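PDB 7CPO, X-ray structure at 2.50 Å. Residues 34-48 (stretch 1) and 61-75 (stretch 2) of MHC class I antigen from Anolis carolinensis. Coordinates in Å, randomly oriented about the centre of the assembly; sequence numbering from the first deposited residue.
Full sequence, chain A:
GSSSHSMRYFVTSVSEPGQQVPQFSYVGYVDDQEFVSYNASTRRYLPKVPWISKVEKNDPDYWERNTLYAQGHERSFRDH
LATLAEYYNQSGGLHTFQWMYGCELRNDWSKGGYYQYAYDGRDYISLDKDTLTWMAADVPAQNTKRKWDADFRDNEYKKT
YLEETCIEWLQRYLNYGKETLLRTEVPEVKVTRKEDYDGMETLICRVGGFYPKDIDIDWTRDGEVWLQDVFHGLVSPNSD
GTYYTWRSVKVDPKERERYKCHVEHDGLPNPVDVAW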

# COMPACT_ATOMS: atom_id res chain seq x y z
N GLU A 34 7.27 4.46 2.82
CA GLU A 34 8.27 3.73 2.06
C GLU A 34 9.63 4.40 2.26
O GLU A 34 9.73 5.62 2.19
CB GLU A 34 7.89 3.68 0.59
CG GLU A 34 8.96 3.08 -0.28
CD GLU A 34 8.62 3.11 -1.75
OE1 GLU A 34 7.49 3.52 -2.09
OE2 GLU A 34 9.48 2.73 -2.56
N PHE A 35 10.66 3.62 2.57
CA PHE A 35 11.97 4.23 2.78
C PHE A 35 13.06 3.67 1.88
O PHE A 35 14.06 4.37 1.67
CB PHE A 35 12.40 4.12 4.26
CG PHE A 35 12.81 2.72 4.71
CD1 PHE A 35 14.16 2.39 4.84
CD2 PHE A 35 11.87 1.77 5.07
CE1 PHE A 35 14.55 1.12 5.28
CE2 PHE A 35 12.24 0.52 5.50
CZ PHE A 35 13.59 0.19 5.60
N VAL A 36 12.90 2.47 1.32
CA VAL A 36 13.87 1.91 0.39
C VAL A 36 13.10 1.19 -0.69
O VAL A 36 11.96 0.75 -0.49
CB VAL A 36 14.88 0.94 1.06
CG1 VAL A 36 15.90 1.71 1.92
CG2 VAL A 36 14.12 -0.12 1.89
N SER A 37 13.71 1.06 -1.87
CA SER A 37 13.14 0.13 -2.82
C SER A 37 14.27 -0.39 -3.69
O SER A 37 15.31 0.24 -3.83
CB SER A 37 12.01 0.74 -3.67
OG SER A 37 12.48 1.28 -4.87
N TYR A 38 14.08 -1.58 -4.20
CA TYR A 38 15.04 -2.15 -5.11
C TYR A 38 14.42 -2.00 -6.48
O TYR A 38 13.46 -2.69 -6.84
CB TYR A 38 15.36 -3.60 -4.79
CG TYR A 38 16.19 -4.25 -5.87
CD1 TYR A 38 17.57 -4.13 -5.87
CD2 TYR A 38 15.60 -4.99 -6.88
CE1 TYR A 38 18.33 -4.73 -6.85
CE2 TYR A 38 16.35 -5.59 -7.85
CZ TYR A 38 17.72 -5.46 -7.84
OH TYR A 38 18.46 -6.07 -8.83
N ASN A 39 14.96 -1.08 -7.24
CA ASN A 39 14.44 -0.76 -8.55
C ASN A 39 15.02 -1.84 -9.47
O ASN A 39 16.23 -1.91 -9.69
CB ASN A 39 14.77 0.72 -8.79
CG ASN A 39 14.66 1.20 -10.22
OD1 ASN A 39 14.62 0.42 -11.14
ND2 ASN A 39 14.82 2.50 -10.41
N ALA A 40 14.16 -2.79 -9.87
CA ALA A 40 14.62 -3.92 -10.67
C ALA A 40 15.22 -3.44 -11.98
O ALA A 40 16.05 -4.11 -12.60
CB ALA A 40 13.47 -4.86 -10.98
N SER A 41 14.80 -2.26 -12.41
CA SER A 41 15.64 -1.56 -13.36
C SER A 41 16.99 -1.30 -12.71
O SER A 41 17.96 -1.92 -13.12
CB SER A 41 14.95 -0.29 -13.89
OG SER A 41 15.88 0.46 -14.66
N THR A 42 17.05 -0.54 -11.59
CA THR A 42 18.40 -0.06 -11.15
C THR A 42 19.37 -1.16 -10.83
O THR A 42 20.58 -0.93 -10.87
CB THR A 42 18.49 0.81 -9.91
OG1 THR A 42 17.52 0.33 -8.94
CG2 THR A 42 18.34 2.23 -10.29
N ARG A 43 18.87 -2.32 -10.40
CA ARG A 43 19.72 -3.34 -9.76
C ARG A 43 20.42 -2.79 -8.52
O ARG A 43 21.39 -3.36 -8.07
CB ARG A 43 20.77 -3.88 -10.74
CG ARG A 43 20.29 -4.89 -11.78
CD ARG A 43 20.83 -4.45 -13.16
NE ARG A 43 20.69 -5.47 -14.20
CZ ARG A 43 21.70 -6.09 -14.82
NH1 ARG A 43 22.97 -5.77 -14.54
NH2 ARG A 43 21.45 -7.00 -15.75
N ARG A 44 19.90 -1.67 -8.01
CA ARG A 44 20.39 -1.00 -6.81
C ARG A 44 19.25 -0.93 -5.82
O ARG A 44 18.13 -0.61 -6.20
CB ARG A 44 20.94 0.38 -7.11
CG ARG A 44 22.01 0.39 -8.18
CD ARG A 44 23.30 -0.20 -7.67
NE ARG A 44 23.71 0.43 -6.41
CZ ARG A 44 24.70 -0.01 -5.63
NH1 ARG A 44 25.41 -1.09 -5.98
NH2 ARG A 44 24.96 0.62 -4.50
N TYR A 45 19.53 -1.29 -4.57
CA TYR A 45 18.66 -0.94 -3.47
C TYR A 45 18.84 0.55 -3.18
O TYR A 45 19.96 1.00 -2.90
CB TYR A 45 19.05 -1.84 -2.30
CG TYR A 45 18.36 -1.75 -0.96
CD1 TYR A 45 17.26 -2.57 -0.65
CD2 TYR A 45 18.89 -0.96 0.06
CE1 TYR A 45 16.67 -2.54 0.64
CE2 TYR A 45 18.31 -0.93 1.35
CZ TYR A 45 17.21 -1.73 1.64
OH TYR A 45 16.67 -1.67 2.93
N LEU A 46 17.77 1.33 -3.30
CA LEU A 46 17.91 2.78 -3.30
C LEU A 46 17.17 3.44 -2.13
O LEU A 46 16.15 2.93 -1.66
CB LEU A 46 17.39 3.39 -4.61
CG LEU A 46 18.21 3.06 -5.85
CD1 LEU A 46 17.61 3.72 -7.08
CD2 LEU A 46 19.66 3.46 -5.63
N PRO A 47 17.66 4.58 -1.65
CA PRO A 47 16.93 5.32 -0.64
C PRO A 47 15.74 6.03 -1.26
O PRO A 47 15.80 6.52 -2.39
CB PRO A 47 17.96 6.34 -0.12
CG PRO A 47 18.90 6.50 -1.23
CD PRO A 47 19.00 5.14 -1.90
N LYS A 48 14.65 6.09 -0.50
CA LYS A 48 13.43 6.74 -0.95
C LYS A 48 13.05 7.93 -0.09
O LYS A 48 12.04 8.58 -0.38
CB LYS A 48 12.27 5.73 -0.96
CG LYS A 48 12.48 4.59 -1.93
CD LYS A 48 12.51 5.09 -3.38
CE LYS A 48 11.10 5.39 -3.88
NZ LYS A 48 11.12 5.92 -5.27
N ASP A 61 28.56 0.35 4.28
CA ASP A 61 28.33 -0.70 3.29
C ASP A 61 26.87 -1.07 3.14
O ASP A 61 26.55 -2.00 2.38
CB ASP A 61 29.13 -1.95 3.65
CG ASP A 61 30.63 -1.68 3.74
OD1 ASP A 61 31.13 -1.50 4.88
OD2 ASP A 61 31.28 -1.63 2.68
N TYR A 62 25.98 -0.36 3.85
CA TYR A 62 24.55 -0.65 3.85
C TYR A 62 23.98 -0.83 2.44
O TYR A 62 23.25 -1.79 2.17
CB TYR A 62 23.83 0.48 4.58
CG TYR A 62 22.34 0.31 4.75
CD1 TYR A 62 21.81 -0.43 5.80
CD2 TYR A 62 21.45 0.93 3.87
CE1 TYR A 62 20.44 -0.57 5.97
CE2 TYR A 62 20.07 0.81 4.03
CZ TYR A 62 19.57 0.06 5.09
OH TYR A 62 18.22 -0.07 5.23
N TRP A 63 24.30 0.09 1.53
CA TRP A 63 23.69 0.06 0.20
C TRP A 63 24.23 -1.09 -0.65
O TRP A 63 23.46 -1.74 -1.38
CB TRP A 63 23.88 1.42 -0.48
CG TRP A 63 23.28 2.52 0.35
CD1 TRP A 63 23.96 3.49 1.04
CD2 TRP A 63 21.89 2.71 0.65
NE1 TRP A 63 23.07 4.29 1.72
CE2 TRP A 63 21.79 3.82 1.50
CE3 TRP A 63 20.72 2.06 0.26
CZ2 TRP A 63 20.57 4.29 1.97
CZ3 TRP A 63 19.51 2.52 0.72
CH2 TRP A 63 19.44 3.63 1.58
N GLU A 64 25.53 -1.38 -0.56
CA GLU A 64 26.06 -2.52 -1.30
C GLU A 64 25.51 -3.83 -0.77
O GLU A 64 25.09 -4.70 -1.55
CB GLU A 64 27.59 -2.53 -1.26
CG GLU A 64 28.24 -1.37 -1.96
CD GLU A 64 27.82 -1.21 -3.42
OE1 GLU A 64 27.76 -2.22 -4.18
OE2 GLU A 64 27.55 -0.05 -3.81
N ARG A 65 25.52 -4.01 0.56
CA ARG A 65 25.04 -5.27 1.14
C ARG A 65 23.58 -5.53 0.76
O ARG A 65 23.25 -6.61 0.25
CB ARG A 65 25.22 -5.27 2.66
CG ARG A 65 25.08 -6.65 3.32
CD ARG A 65 25.72 -6.66 4.70
NE ARG A 65 25.13 -5.57 5.44
CZ ARG A 65 25.80 -4.56 5.97
NH1 ARG A 65 27.12 -4.53 5.90
NH2 ARG A 65 25.14 -3.60 6.59
N ASN A 66 22.71 -4.54 0.96
CA ASN A 66 21.30 -4.71 0.60
C ASN A 66 21.12 -4.93 -0.89
O ASN A 66 20.27 -5.73 -1.31
CB ASN A 66 20.50 -3.48 1.04
CG ASN A 66 20.16 -3.49 2.52
OD1 ASN A 66 19.18 -4.12 2.94
ND2 ASN A 66 20.93 -2.76 3.32
N THR A 67 21.91 -4.24 -1.72
CA THR A 67 21.87 -4.45 -3.16
C THR A 67 22.25 -5.90 -3.53
O THR A 67 21.54 -6.56 -4.31
CB THR A 67 22.81 -3.45 -3.84
OG1 THR A 67 22.33 -2.12 -3.62
CG2 THR A 67 22.91 -3.70 -5.34
N LEU A 68 23.36 -6.40 -2.99
CA LEU A 68 23.79 -7.77 -3.30
C LEU A 68 22.74 -8.79 -2.85
O LEU A 68 22.38 -9.70 -3.61
CB LEU A 68 25.15 -8.07 -2.66
CG LEU A 68 26.37 -7.29 -3.19
CD1 LEU A 68 27.52 -7.22 -2.17
CD2 LEU A 68 26.89 -7.87 -4.51
N TYR A 69 22.21 -8.63 -1.63
CA TYR A 69 21.16 -9.51 -1.14
C TYR A 69 19.91 -9.43 -2.00
O TYR A 69 19.31 -10.45 -2.36
CB TYR A 69 20.80 -9.17 0.30
CG TYR A 69 21.82 -9.55 1.36
CD1 TYR A 69 22.88 -10.39 1.05
CD2 TYR A 69 21.71 -9.07 2.66
CE1 TYR A 69 23.81 -10.75 2.03
CE2 TYR A 69 22.62 -9.43 3.64
CZ TYR A 69 23.67 -10.26 3.32
OH TYR A 69 24.60 -10.61 4.27
N ALA A 70 19.46 -8.20 -2.31
CA ALA A 70 18.24 -8.04 -3.10
C ALA A 70 18.41 -8.67 -4.48
O ALA A 70 17.51 -9.37 -4.98
CB ALA A 70 17.86 -6.55 -3.21
N GLN A 71 19.57 -8.44 -5.11
CA GLN A 71 19.91 -9.13 -6.34
C GLN A 71 19.84 -10.64 -6.17
O GLN A 71 19.29 -11.35 -7.01
CB GLN A 71 21.30 -8.72 -6.80
CG GLN A 71 21.34 -7.38 -7.43
CD GLN A 71 22.72 -6.98 -7.89
OE1 GLN A 71 22.89 -5.94 -8.51
NE2 GLN A 71 23.71 -7.82 -7.62
N GLY A 72 20.43 -11.15 -5.08
CA GLY A 72 20.33 -12.58 -4.80
C GLY A 72 18.89 -13.05 -4.73
O GLY A 72 18.53 -14.08 -5.29
N HIS A 73 18.03 -12.27 -4.06
CA HIS A 73 16.63 -12.66 -3.94
C HIS A 73 15.93 -12.67 -5.30
O HIS A 73 15.14 -13.58 -5.59
CB HIS A 73 15.90 -11.71 -2.98
CG HIS A 73 16.47 -11.68 -1.60
ND1 HIS A 73 16.25 -10.64 -0.73
CD2 HIS A 73 17.25 -12.57 -0.94
CE1 HIS A 73 16.87 -10.88 0.41
NE2 HIS A 73 17.48 -12.05 0.31
N GLU A 74 16.22 -11.68 -6.15
CA GLU A 74 15.66 -11.66 -7.50
C GLU A 74 16.01 -12.93 -8.27
O GLU A 74 15.13 -13.56 -8.86
CB GLU A 74 16.14 -10.41 -8.25
CG GLU A 74 15.45 -10.24 -9.61
CD GLU A 74 15.98 -9.07 -10.42
OE1 GLU A 74 16.93 -8.39 -9.96
OE2 GLU A 74 15.45 -8.83 -11.52
N ARG A 75 17.28 -13.33 -8.26
CA ARG A 75 17.66 -14.55 -8.97
C ARG A 75 16.98 -15.77 -8.36
O ARG A 75 16.52 -16.67 -9.08
CB ARG A 75 19.18 -14.72 -8.98
CG ARG A 75 19.84 -14.04 -10.18
CD ARG A 75 21.35 -14.31 -10.27
NE ARG A 75 21.97 -13.88 -9.03
CZ ARG A 75 22.47 -12.67 -8.82
NH1 ARG A 75 22.46 -11.76 -9.79
NH2 ARG A 75 22.98 -12.37 -7.63

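Stretch 1 is a β-hairpin and stretch 2 a helix lying across it. The hairpin's two strands are joined by backbone hydrogen bonds from Ser-37 N to Leu-46 O (3.1 Å), from Leu-46 N to Ser-37 O (2.7 Å) and from Lys-48 N to Phe-35 O (2.8 Å); the connecting turn includes Ala-40, Ser-41 and Thr-42, whose backbone angles are helical, and Arg-43 N bonds back to Asn-39 O (2.8 Å). The helix runs from Tyr-62 through Arg-75 and continues beyond. Its axis comes within 6.8 Å of the second strand, with N-to-C directions 132° apart, and within 9.9 Å of the first, at 50°. The backbones draw nearest at Tyr-45 and Thr-67, whose CA atoms are 4.8 Å apart. Together the stretches bury 716 Å².

At this close point the backbone itself takes part: Tyr-45 N donates to Thr-67 OG1 (3.1 Å, 154°). Thr-67 OG1 in turn donates to Trp-63 O (2.5 Å), so one small hydroxyl serves the strand and its own helix at once. Thr-67 CG2 packs against the backbone, 3.1 Å from Arg-43 O, and also lies over one face of the Arg-44 guanidinium.

Tyr-45 is the centre of the contact, with 110 Å² covered. Its CA-to-CB bond points toward the helix, and its t rotamer lays the ring among Tyr-62, Trp-63 and Asn-66. Asn-66 CB sits over the ring face, 3.3 Å from the centroid of the Tyr-45 ring, a CH-pi contact; Asn-66 ND2 donates to Tyr-62 O in its own helix (2.8 Å), while OD1 is bonded elsewhere in the structure. The Tyr-45 and Trp-63 rings meet rim to rim, CD2 of Tyr-45 being 3.5 Å from CE3 of Trp-63. Tyr-62 meets Tyr-45 obliquely, and their OH atoms are 3.2 Å apart, giving the buried phenols polar company.

Trp-63 starts out sideways, but its broad indole reaches the hairpin and spans both strands. Pro-47 CD lies over the indole, 4.0 Å from the centroid of the Trp-63 six-membered ring, a flat-on CH-pi contact suited to a rigid proline ring; Val-36 CG1 approaches the indole edge, 3.9 Å from Trp-63 CZ3.

Farther along the helix, Tyr-38 points toward Ala-70, whose small methyl lets the ring come close: Tyr-38 CD1 is 3.6 Å from Ala-70 CB. The phenol reaches on to donate from Tyr-38 OH to Glu-74 OE1 (3.0 Å), a bond made near the plane of the ring by an extended t,t glutamate. Its other oxygen, Glu-74 OE2, is bonded elsewhere in the structure.

On the more exposed side, Arg-44 starts away from the helix, but its m,m,m side chain curls back to Glu-64, itself m,m. Arg-44 NH2 meets Glu-64 OE2 at 2.8 Å in a salt bridge, and Arg-44 NH1 donates to Glu-64 OE1 at 3.2 Å with a nearly straight angle of 176°. The carboxylate lies at the guanidinium edge, where the N-H groups point.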